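MATE family efflux transporter (Vibrio cholerae, PDB 6IDP) is a MATE-family multidrug transporter that probably expels drugs from the bacterial cell, its conformation changing in an H+-dependent way. Local coordinates at residues Ser6-Ala11 against Gln308-Ile312; Gln13-Thr18 against Ser289-Met293; Ile294-Leu298 against Asn374-Lys378; Ala313-Leu318 against Gly364-Met369. All coordinates share one frame; numbering follows the deposited sequence.

Interaction 1 (Ser6-Ala11 against Gln308-Ile312). With OLC ((2R)-2,3-dihydroxypropyl (9Z)-octadec-9-enoate), chain P.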
# COMPACT_ATOMS: atom_id res chain seq x y z
N SER A 6 -4.45 -30.27 -6.45
CA SER A 6 -4.42 -28.99 -7.15
C SER A 6 -4.65 -27.85 -6.16
O SER A 6 -3.99 -26.82 -6.23
CB SER A 6 -5.46 -28.96 -8.27
OG SER A 6 -6.77 -28.89 -7.75
N THR A 7 -5.61 -28.05 -5.26
CA THR A 7 -5.88 -27.09 -4.19
C THR A 7 -4.67 -26.98 -3.27
O THR A 7 -4.27 -25.88 -2.87
CB THR A 7 -7.12 -27.50 -3.37
OG1 THR A 7 -8.28 -27.45 -4.20
CG2 THR A 7 -7.31 -26.56 -2.18
N SER A 8 -4.07 -28.13 -2.96
CA SER A 8 -2.87 -28.16 -2.14
C SER A 8 -1.71 -27.48 -2.85
O SER A 8 -0.89 -26.80 -2.22
CB SER A 8 -2.50 -29.61 -1.80
OG SER A 8 -1.24 -29.68 -1.16
N SER A 9 -1.64 -27.65 -4.17
CA SER A 9 -0.58 -27.05 -4.96
C SER A 9 -0.75 -25.54 -5.08
O SER A 9 0.22 -24.79 -5.02
CB SER A 9 -0.53 -27.68 -6.36
OG SER A 9 0.42 -27.02 -7.18
N LEU A 10 -2.00 -25.10 -5.25
CA LEU A 10 -2.30 -23.68 -5.35
C LEU A 10 -2.01 -22.97 -4.03
O LEU A 10 -1.51 -21.84 -4.01
CB LEU A 10 -3.76 -23.46 -5.76
CG LEU A 10 -4.08 -23.76 -7.23
CD1 LEU A 10 -5.58 -23.69 -7.48
CD2 LEU A 10 -3.34 -22.78 -8.13
N ALA A 11 -2.33 -23.64 -2.92
CA ALA A 11 -2.09 -23.08 -1.59
C ALA A 11 -0.60 -22.91 -1.33
O ALA A 11 -0.17 -21.89 -0.78
CB ALA A 11 -2.72 -23.97 -0.53
N GLN A 308 -10.54 -21.16 -7.48
CA GLN A 308 -9.98 -21.94 -6.38
C GLN A 308 -8.98 -21.12 -5.55
O GLN A 308 -9.07 -21.09 -4.32
CB GLN A 308 -9.32 -23.21 -6.91
CG GLN A 308 -10.31 -24.20 -7.52
CD GLN A 308 -9.67 -25.52 -7.94
OE1 GLN A 308 -8.53 -25.55 -8.41
NE2 GLN A 308 -10.41 -26.60 -7.77
N LEU A 309 -8.04 -20.46 -6.22
CA LEU A 309 -6.99 -19.70 -5.53
C LEU A 309 -7.56 -18.55 -4.70
O LEU A 309 -7.08 -18.26 -3.61
CB LEU A 309 -5.97 -19.17 -6.54
CG LEU A 309 -4.79 -18.37 -5.98
CD1 LEU A 309 -3.98 -19.21 -4.99
CD2 LEU A 309 -3.90 -17.87 -7.11
N VAL A 310 -8.59 -17.88 -5.23
CA VAL A 310 -9.22 -16.77 -4.53
C VAL A 310 -9.92 -17.27 -3.26
O VAL A 310 -9.82 -16.64 -2.20
CB VAL A 310 -10.22 -16.02 -5.43
CG1 VAL A 310 -11.08 -15.07 -4.61
CG2 VAL A 310 -9.48 -15.27 -6.53
N ARG A 311 -10.61 -18.39 -3.37
CA ARG A 311 -11.29 -18.97 -2.22
C ARG A 311 -10.28 -19.44 -1.17
O ARG A 311 -10.52 -19.28 0.03
CB ARG A 311 -12.20 -20.12 -2.65
CG ARG A 311 -13.50 -19.65 -3.29
CD ARG A 311 -14.30 -20.81 -3.87
NE ARG A 311 -15.62 -20.37 -4.31
CZ ARG A 311 -16.73 -20.53 -3.59
NH1 ARG A 311 -16.69 -21.11 -2.40
NH2 ARG A 311 -17.90 -20.10 -4.07
N ILE A 312 -9.17 -20.00 -1.62
CA ILE A 312 -8.08 -20.37 -0.72
C ILE A 312 -7.57 -19.13 0.02
O ILE A 312 -7.41 -19.15 1.24
CB ILE A 312 -6.91 -21.03 -1.48
CG1 ILE A 312 -7.31 -22.40 -2.00
CG2 ILE A 312 -5.68 -21.16 -0.59
CD1 ILE A 312 -6.24 -23.08 -2.83
C18 OLC P . 2.71 -15.69 4.71
C10 OLC P . -1.87 -21.33 3.39
C9 OLC P . -1.59 -22.62 3.67
C17 OLC P . 1.35 -16.10 5.25
C11 OLC P . -1.41 -20.70 2.09
C8 OLC P . -0.80 -23.47 2.69
C16 OLC P . 0.77 -17.19 4.37
C12 OLC P . -2.10 -19.37 1.87
C7 OLC P . -0.20 -24.66 3.42
C15 OLC P . 0.17 -16.58 3.13
C13 OLC P . -1.55 -18.32 2.82
C6 OLC P . -0.98 -25.92 3.11
C14 OLC P . -0.32 -17.68 2.21
C5 OLC P . -0.66 -26.39 1.71

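Interaction 2 (Gln13-Thr18 against Ser289-Met293). With OLC ((2R)-2,3-dihydroxypropyl (9Z)-octadec-9-enoate), chain Q; OLC ((2R)-2,3-dihydroxypropyl (9Z)-octadec-9-enoate), chain P; OLC ((2R)-2,3-dihydroxypropyl (9Z)-octadec-9-enoate), chain M.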
# COMPACT_ATOMS: atom_id res chain seq x y z
N GLN A 13 1.72 -22.61 -3.65
CA GLN A 13 2.23 -21.60 -4.57
C GLN A 13 1.97 -20.20 -4.00
O GLN A 13 2.85 -19.34 -4.05
CB GLN A 13 1.58 -21.74 -5.95
CG GLN A 13 2.04 -22.96 -6.74
CD GLN A 13 1.25 -23.17 -8.02
OE1 GLN A 13 0.65 -22.23 -8.56
NE2 GLN A 13 1.24 -24.40 -8.52
N LEU A 14 0.78 -19.99 -3.46
CA LEU A 14 0.43 -18.71 -2.87
C LEU A 14 1.32 -18.41 -1.67
O LEU A 14 1.76 -17.27 -1.49
CB LEU A 14 -1.05 -18.68 -2.46
CG LEU A 14 -1.53 -17.41 -1.75
CD1 LEU A 14 -1.41 -16.18 -2.66
CD2 LEU A 14 -2.97 -17.57 -1.26
N PHE A 15 1.59 -19.42 -0.86
CA PHE A 15 2.46 -19.25 0.31
C PHE A 15 3.87 -18.83 -0.10
O PHE A 15 4.43 -17.89 0.47
CB PHE A 15 2.52 -20.53 1.14
CG PHE A 15 3.53 -20.47 2.26
CD1 PHE A 15 3.28 -19.73 3.40
CD2 PHE A 15 4.73 -21.15 2.15
CE1 PHE A 15 4.21 -19.68 4.43
CE2 PHE A 15 5.67 -21.09 3.18
CZ PHE A 15 5.40 -20.36 4.31
N GLN A 16 4.43 -19.52 -1.09
CA GLN A 16 5.79 -19.22 -1.54
C GLN A 16 5.88 -17.85 -2.21
O GLN A 16 6.92 -17.21 -2.17
CB GLN A 16 6.30 -20.30 -2.49
CG GLN A 16 6.61 -21.64 -1.82
CD GLN A 16 7.72 -21.53 -0.79
OE1 GLN A 16 8.65 -20.74 -0.94
NE2 GLN A 16 7.61 -22.32 0.27
N MET A 17 4.79 -17.42 -2.83
CA MET A 17 4.74 -16.10 -3.44
C MET A 17 4.58 -15.00 -2.40
O MET A 17 5.08 -13.89 -2.58
CB MET A 17 3.60 -16.02 -4.46
CG MET A 17 3.86 -16.76 -5.76
SD MET A 17 4.93 -15.85 -6.90
CE MET A 17 3.91 -14.42 -7.25
N THR A 18 3.88 -15.30 -1.31
CA THR A 18 3.46 -14.28 -0.37
C THR A 18 4.48 -13.98 0.73
O THR A 18 4.72 -12.81 1.05
CB THR A 18 2.11 -14.65 0.30
OG1 THR A 18 1.11 -14.78 -0.71
CG2 THR A 18 1.68 -13.58 1.29
N SER A 289 1.11 -10.30 -3.94
CA SER A 289 1.52 -11.60 -4.46
C SER A 289 0.42 -12.26 -5.28
O SER A 289 0.69 -12.93 -6.27
CB SER A 289 1.94 -12.53 -3.31
OG SER A 289 0.89 -12.68 -2.37
N LEU A 290 -0.83 -12.06 -4.86
CA LEU A 290 -1.97 -12.68 -5.52
C LEU A 290 -2.31 -12.12 -6.92
O LEU A 290 -2.59 -12.90 -7.83
CB LEU A 290 -3.21 -12.58 -4.62
CG LEU A 290 -4.49 -13.26 -5.07
CD1 LEU A 290 -4.25 -14.74 -5.32
CD2 LEU A 290 -5.59 -13.07 -4.03
N PRO A 291 -2.29 -10.78 -7.10
CA PRO A 291 -2.65 -10.28 -8.45
C PRO A 291 -1.81 -10.82 -9.63
O PRO A 291 -2.41 -11.04 -10.68
CB PRO A 291 -2.46 -8.77 -8.31
CG PRO A 291 -2.75 -8.50 -6.88
CD PRO A 291 -2.16 -9.67 -6.14
N PRO A 292 -0.48 -11.00 -9.48
CA PRO A 292 0.23 -11.57 -10.64
C PRO A 292 -0.22 -12.99 -10.97
O PRO A 292 -0.30 -13.35 -12.14
CB PRO A 292 1.69 -11.57 -10.20
CG PRO A 292 1.78 -10.62 -9.08
CD PRO A 292 0.45 -10.65 -8.40
N MET A 293 -0.50 -13.78 -9.94
CA MET A 293 -0.98 -15.14 -10.13
C MET A 293 -2.32 -15.13 -10.86
O MET A 293 -2.52 -15.88 -11.81
CB MET A 293 -1.11 -15.86 -8.78
CG MET A 293 0.16 -15.89 -7.96
SD MET A 293 -0.06 -16.67 -6.33
CE MET A 293 -0.20 -18.40 -6.78
C18 OLC Q . 0.41 -18.70 9.28
C10 OLC Q . 3.85 -24.85 3.69
C9 OLC Q . 4.21 -25.88 2.90
C17 OLC Q . 1.42 -19.25 8.28
C11 OLC Q . 3.29 -25.11 5.07
C16 OLC Q . 0.80 -20.38 7.49
C12 OLC Q . 3.14 -23.82 5.84
C15 OLC Q . 1.90 -21.14 6.77
C13 OLC Q . 2.41 -22.79 5.00
C14 OLC Q . 1.31 -22.14 5.80
C18 OLC P . 2.71 -15.69 4.71
C10 OLC P . -1.87 -21.33 3.39
C9 OLC P . -1.59 -22.62 3.67
C17 OLC P . 1.35 -16.10 5.25
C11 OLC P . -1.41 -20.70 2.09
C8 OLC P . -0.80 -23.47 2.69
C16 OLC P . 0.77 -17.19 4.37
C12 OLC P . -2.10 -19.37 1.87
C7 OLC P . -0.20 -24.66 3.42
C15 OLC P . 0.17 -16.58 3.13
C13 OLC P . -1.55 -18.32 2.82
C6 OLC P . -0.98 -25.92 3.11
C14 OLC P . -0.32 -17.68 2.21
C5 OLC P . -0.66 -26.39 1.71
C18 OLC M . 6.23 -17.02 7.83
C10 OLC M . 11.34 -21.39 1.90
C17 OLC M . 7.10 -17.12 6.60
C11 OLC M . 10.21 -21.86 2.79
C16 OLC M . 8.03 -18.31 6.72
C12 OLC M . 9.52 -20.66 3.41
C15 OLC M . 8.83 -18.47 5.45
C13 OLC M . 10.49 -19.93 4.30
C14 OLC M . 9.83 -19.60 5.62

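Interaction 3 (Ile294-Leu298 against Asn374-Lys378)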
# COMPACT_ATOMS: atom_id res chain seq x y z
N ILE A 294 -3.23 -14.27 -10.41
CA ILE A 294 -4.55 -14.15 -11.02
C ILE A 294 -4.46 -13.68 -12.47
O ILE A 294 -5.11 -14.24 -13.35
CB ILE A 294 -5.45 -13.18 -10.23
CG1 ILE A 294 -5.67 -13.68 -8.80
CG2 ILE A 294 -6.80 -13.01 -10.92
CD1 ILE A 294 -6.40 -15.00 -8.72
N GLY A 295 -3.66 -12.64 -12.70
CA GLY A 295 -3.50 -12.07 -14.03
C GLY A 295 -2.96 -13.07 -15.04
O GLY A 295 -3.46 -13.16 -16.16
N ARG A 296 -1.93 -13.81 -14.64
CA ARG A 296 -1.34 -14.82 -15.51
C ARG A 296 -2.35 -15.93 -15.82
O ARG A 296 -2.44 -16.39 -16.95
CB ARG A 296 -0.08 -15.41 -14.89
CG ARG A 296 0.77 -16.23 -15.87
CD ARG A 296 1.69 -17.21 -15.16
NE ARG A 296 0.94 -18.12 -14.30
CZ ARG A 296 0.28 -19.19 -14.74
NH1 ARG A 296 0.26 -19.48 -16.03
NH2 ARG A 296 -0.37 -19.97 -13.88
N MET A 297 -3.09 -16.34 -14.80
CA MET A 297 -4.07 -17.41 -14.96
C MET A 297 -5.20 -16.99 -15.89
O MET A 297 -5.69 -17.79 -16.69
CB MET A 297 -4.63 -17.86 -13.60
CG MET A 297 -3.67 -18.75 -12.81
SD MET A 297 -4.32 -19.25 -11.19
CE MET A 297 -4.95 -17.70 -10.58
N LEU A 298 -5.61 -15.72 -15.80
CA LEU A 298 -6.64 -15.19 -16.69
C LEU A 298 -6.18 -15.23 -18.14
O LEU A 298 -6.95 -15.58 -19.04
CB LEU A 298 -7.01 -13.75 -16.30
CG LEU A 298 -8.05 -13.07 -17.19
CD1 LEU A 298 -9.31 -13.91 -17.31
CD2 LEU A 298 -8.38 -11.66 -16.69
N ASN A 374 -8.87 -5.72 -9.82
CA ASN A 374 -7.86 -5.08 -10.65
C ASN A 374 -7.08 -6.09 -11.48
O ASN A 374 -6.79 -5.86 -12.66
CB ASN A 374 -6.89 -4.26 -9.78
CG ASN A 374 -7.45 -2.91 -9.37
OD1 ASN A 374 -8.08 -2.22 -10.17
ND2 ASN A 374 -7.21 -2.53 -8.12
N ALA A 375 -6.73 -7.22 -10.86
CA ALA A 375 -5.95 -8.26 -11.52
C ALA A 375 -6.70 -8.85 -12.72
O ALA A 375 -6.07 -9.32 -13.68
CB ALA A 375 -5.60 -9.36 -10.53
N LEU A 376 -8.02 -8.83 -12.66
CA LEU A 376 -8.86 -9.32 -13.74
C LEU A 376 -9.19 -8.23 -14.76
O LEU A 376 -9.96 -8.45 -15.69
CB LEU A 376 -10.17 -9.90 -13.19
CG LEU A 376 -10.07 -11.17 -12.33
CD1 LEU A 376 -11.38 -11.41 -11.59
CD2 LEU A 376 -9.71 -12.38 -13.19
N GLY A 377 -8.60 -7.05 -14.58
CA GLY A 377 -8.83 -5.95 -15.50
C GLY A 377 -10.14 -5.22 -15.25
O GLY A 377 -10.55 -4.37 -16.03
N LYS A 378 -10.80 -5.56 -14.14
CA LYS A 378 -12.04 -4.89 -13.76
C LYS A 378 -11.75 -3.78 -12.75
O LYS A 378 -12.09 -3.89 -11.58
CB LYS A 378 -13.02 -5.91 -13.18
CG LYS A 378 -13.34 -7.05 -14.14
CD LYS A 378 -14.16 -8.14 -13.47
CE LYS A 378 -14.37 -9.32 -14.41
NZ LYS A 378 -15.12 -8.94 -15.64

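Interaction 4 (Ala313-Leu318 against Gly364-Met369). With OLC ((2R)-2,3-dihydroxypropyl (9Z)-octadec-9-enoate), chain P.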
# COMPACT_ATOMS: atom_id res chain seq x y z
N ALA A 313 -7.34 -18.06 -0.73
CA ALA A 313 -6.89 -16.80 -0.15
C ALA A 313 -7.89 -16.25 0.87
O ALA A 313 -7.49 -15.77 1.93
CB ALA A 313 -6.65 -15.77 -1.25
N CYS A 314 -9.17 -16.32 0.54
CA CYS A 314 -10.21 -15.83 1.44
C CYS A 314 -10.29 -16.67 2.71
O CYS A 314 -10.51 -16.14 3.80
CB CYS A 314 -11.57 -15.81 0.74
SG CYS A 314 -11.77 -14.49 -0.47
N GLN A 315 -10.11 -17.98 2.57
CA GLN A 315 -10.12 -18.88 3.72
C GLN A 315 -8.99 -18.53 4.69
O GLN A 315 -9.21 -18.47 5.90
CB GLN A 315 -9.99 -20.33 3.28
CG GLN A 315 -11.23 -20.89 2.62
CD GLN A 315 -11.00 -22.26 2.02
OE1 GLN A 315 -10.18 -23.04 2.51
NE2 GLN A 315 -11.72 -22.56 0.94
N PHE A 316 -7.80 -18.31 4.16
CA PHE A 316 -6.67 -17.95 5.00
C PHE A 316 -6.93 -16.65 5.75
O PHE A 316 -6.76 -16.58 6.96
CB PHE A 316 -5.38 -17.82 4.18
CG PHE A 316 -4.23 -17.23 4.95
CD1 PHE A 316 -3.48 -18.01 5.82
CD2 PHE A 316 -3.92 -15.89 4.83
CE1 PHE A 316 -2.43 -17.46 6.54
CE2 PHE A 316 -2.87 -15.33 5.55
CZ PHE A 316 -2.13 -16.12 6.40
N VAL A 317 -7.36 -15.62 5.02
CA VAL A 317 -7.60 -14.31 5.60
C VAL A 317 -8.61 -14.35 6.74
O VAL A 317 -8.35 -13.81 7.82
CB VAL A 317 -8.09 -13.31 4.53
CG1 VAL A 317 -8.62 -12.04 5.19
CG2 VAL A 317 -6.97 -12.99 3.55
N LEU A 318 -9.74 -15.01 6.52
CA LEU A 318 -10.76 -15.15 7.55
C LEU A 318 -10.23 -15.91 8.77
O LEU A 318 -10.44 -15.48 9.90
CB LEU A 318 -11.99 -15.87 6.98
CG LEU A 318 -12.77 -15.04 5.97
CD1 LEU A 318 -13.97 -15.80 5.44
CD2 LEU A 318 -13.19 -13.72 6.60
N GLY A 364 -10.06 -7.42 5.47
CA GLY A 364 -9.07 -8.10 4.66
C GLY A 364 -9.67 -8.66 3.38
O GLY A 364 -9.03 -8.64 2.33
N ILE A 365 -10.90 -9.18 3.47
CA ILE A 365 -11.61 -9.68 2.30
C ILE A 365 -11.84 -8.55 1.30
O ILE A 365 -11.65 -8.72 0.10
CB ILE A 365 -12.97 -10.31 2.68
CG1 ILE A 365 -12.76 -11.61 3.47
CG2 ILE A 365 -13.80 -10.58 1.43
CD1 ILE A 365 -12.02 -12.69 2.69
N CYS A 366 -12.25 -7.40 1.82
CA CYS A 366 -12.49 -6.21 1.01
C CYS A 366 -11.21 -5.78 0.29
O CYS A 366 -11.24 -5.46 -0.90
CB CYS A 366 -13.02 -5.07 1.88
SG CYS A 366 -13.56 -3.63 0.94
N MET A 367 -10.10 -5.78 1.02
CA MET A 367 -8.79 -5.49 0.44
C MET A 367 -8.44 -6.49 -0.65
O MET A 367 -7.92 -6.14 -1.70
CB MET A 367 -7.71 -5.50 1.51
CG MET A 367 -7.87 -4.42 2.57
SD MET A 367 -6.81 -4.70 4.02
CE MET A 367 -5.19 -4.69 3.26
N LEU A 368 -8.75 -7.76 -0.38
CA LEU A 368 -8.44 -8.85 -1.29
C LEU A 368 -9.24 -8.73 -2.59
O LEU A 368 -8.70 -8.88 -3.68
CB LEU A 368 -8.73 -10.19 -0.62
CG LEU A 368 -7.70 -11.31 -0.77
CD1 LEU A 368 -6.36 -10.89 -0.20
CD2 LEU A 368 -8.20 -12.57 -0.08
N MET A 369 -10.53 -8.43 -2.44
CA MET A 369 -11.42 -8.33 -3.59
C MET A 369 -11.04 -7.17 -4.50
O MET A 369 -11.19 -7.27 -5.72
CB MET A 369 -12.87 -8.20 -3.12
CG MET A 369 -13.41 -9.44 -2.41
SD MET A 369 -13.38 -10.93 -3.44
CE MET A 369 -11.93 -11.78 -2.84
C18 OLC P . 2.71 -15.69 4.71
C10 OLC P . -1.87 -21.33 3.39
C9 OLC P . -1.59 -22.62 3.67
C17 OLC P . 1.35 -16.10 5.25
C11 OLC P . -1.41 -20.70 2.09
C8 OLC P . -0.80 -23.47 2.69
C16 OLC P . 0.77 -17.19 4.37
C12 OLC P . -2.10 -19.37 1.87
C7 OLC P . -0.20 -24.66 3.42
C15 OLC P . 0.17 -16.58 3.13
C13 OLC P . -1.55 -18.32 2.82
C6 OLC P . -0.98 -25.92 3.11
C14 OLC P . -0.32 -17.68 2.21
C5 OLC P . -0.66 -26.39 1.71

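Interaction 1 (Ser6-Ala11 against Gln308-Ile312)
T7 O accepts the regular helical bond from A11 N at 3.0 Å, and I312 reaches over from the partner helix to pack its CD1 against the same oxygen, T7 O, at 3.4 Å. Two membrane helices of the MATE transporter fold meet here, the first helix of the chain (5-39) and helix 303-330, crossing at -64° with 9.7 Å between the axes of the short segments. The extended I312 side chain wedges in between T7, L10 and A11. Its CD1 lies against T7 CG2 (3.7 Å) and L10 CB (3.9 Å), while the CG2 branch, anti to the backbone N, faces A11 CB. L10 crosses the extended Q308 chain at about a right angle, its CD1 3.8 Å from Q308 CB and also touching the amide oxygen OE1. No hydrogen bond joins the two segments, and the junction relies on apolar fit. A lipid tail completes it: the monoolein OLC of chain P runs along A11. L309 turns largely to helix 281-299, touching L290, M293 and M297, yet its CD1 still approaches L10 O at 3.7 Å.

Interaction 2 (Gln13-Thr18 against Ser289-Met293)
Two hydroxyl torsions bring T18 and S289 together: T18 holds OG1 beside its own backbone N (chi1 -60°), and S289 sets OG between its backbone N and carbonyl carbon (chi1 57°). The oxygens S289 OG and T18 OG1 lie 2.7 Å apart in a hydrogen bond. T18 OG1 in turn donates to L14 O, also at 2.7 Å, approaching tilted out of the carbonyl plane. This buried polar link between membrane helices pairs the threonine's intrahelical bond with an interhelical one; A285 O and M286 O are weak alternative acceptors for the serine hydroxyl.

Around it the contact is apolar. M17 and M293 slide past each other in opposite directions, M17 CG lying 4.0 Å from M293 SD, and the same sulfur touches L14 CD1 at 3.9 Å. A bend at the last torsion of M293 carries its CE to L14 N and Q13 CB (3.9 Å to the latter). L14 CD1 meets L290 CD1 obliquely at 4.1 Å. The partner helix is kinked here, because P291 and P292 offer no N-H to the preceding turn.

On the lipid side, F15 has a monoolein tail (OLC of chain Q) over the centre of one ring face, with C16 of the monoolein of chain P at its edge. The segment axes approach to 9.7 Å at 127°. L14 touches L309 of helix 303-330, L290 reaches V372 and P291 reaches A375 on helix 360-375, and both prolines lean on T72 of helix 54-80.

Interaction 3 (Ile294-Leu298 against Asn374-Lys378)
A375, in the last turn of helix 360-375, sets its CB 3.8 Å from I294 CB and nearly as close to I294 CG2, and its carbonyl oxygen lies 3.8 Å from G295 CA. Small residues on both sides allow this close approach of two membrane helices: the CA atoms of G295 and A375 are only 5.2 Å apart. L376 comes next, already beyond the helix. Although its CB does not aim at the partner, the side chain swings back, bringing CD2 to 3.7 Å from I294 CG2 and to 3.8 Å from L298 CD2; the L376 and I294 chains cross obliquely. I294 can offer CG2 because that branch is anti to its backbone N, while CG1 heads off toward V310 of helix 303-330. L298 CD2 also covers the backbone of the turn, lying 3.7 Å from L376 O. At G377 the chain adopts a positive phi (80°) and closes a Schellman motif, with G377 N bonded to N374 O at 2.9 Å. K378 then stands at the N-cap position of helix 379-435. The contact thus joins helix 281-299 to the corner between two successive helices. No hydrogen bond or ion pair spans it: aliphatic carbons meet one another and backbone oxygens, so the segments are probably positioned by close fit rather than by directed bonds.

Interaction 4 (Ala313-Leu318 against Gly364-Met369)
V317 fills the hollow at G364, where the lack of a side chain lets CG1 lie 4.0 Å from G364 CA. It is a clear instance of a glycine receiving a branched residue between two antiparallel membrane helices, here 303-330 and 360-375, whose segment axes come within 9.9 Å at 153°. The next bump goes the other way. L368 pushes CD2 into the surface of helix 303-330, where it touches A313 CB at 3.7 Å and V317 CG2 at 3.9 Å and also lies against the backbone of A313 and C314. To put it there, chi1 of L368 stands at -135°, away from a staggered value, and the V317 and L368 side chains slide past each other in opposite directions.

Beside this pair, the sulfur of C314 enters a cleft formed by two side-chain ends: SG is 3.6 Å from I365 CD1 and 3.6 Å from M369 CE. The first of these ends also lies against C314 CB. I365 serves L318 as well, whose chain crosses it at about a right angle to bring CD2 3.8 Å from I365 CG1.

Another flank of 313-318 belongs partly to lipid: the F316 ring carries C13 of the monoolein of chain P over one face, 3.5 Å above the plane and offset toward the rim, and also stacks with F320. A313 touches M286 and L290 of helix 281-299. With no hydrogen bond between the segments, the seam depends on dispersion and complementary shape, the cysteine acting as one more apolar group.

The four contacts connect helices 5-39, 281-299, 303-330 and 360-375, with contact centres 11 to 16 Å apart. Along the chain, interaction 2 is nested inside the loop closed by interaction 1, interaction 4 inside that of interaction 3, and interactions 1 and 3 cross. Interaction 2 closes before interactions 3 and 4 open, and interaction 1 closes before interaction 4 opens. Interactions 1 and 2 share the first helix, and L309 ties interactions 1, 2 and 3 together. Interactions 1, 2 and 4 all touch the monoolein of chain P. In this straight form, the first helix therefore leans on neighbouring helices and lipid together.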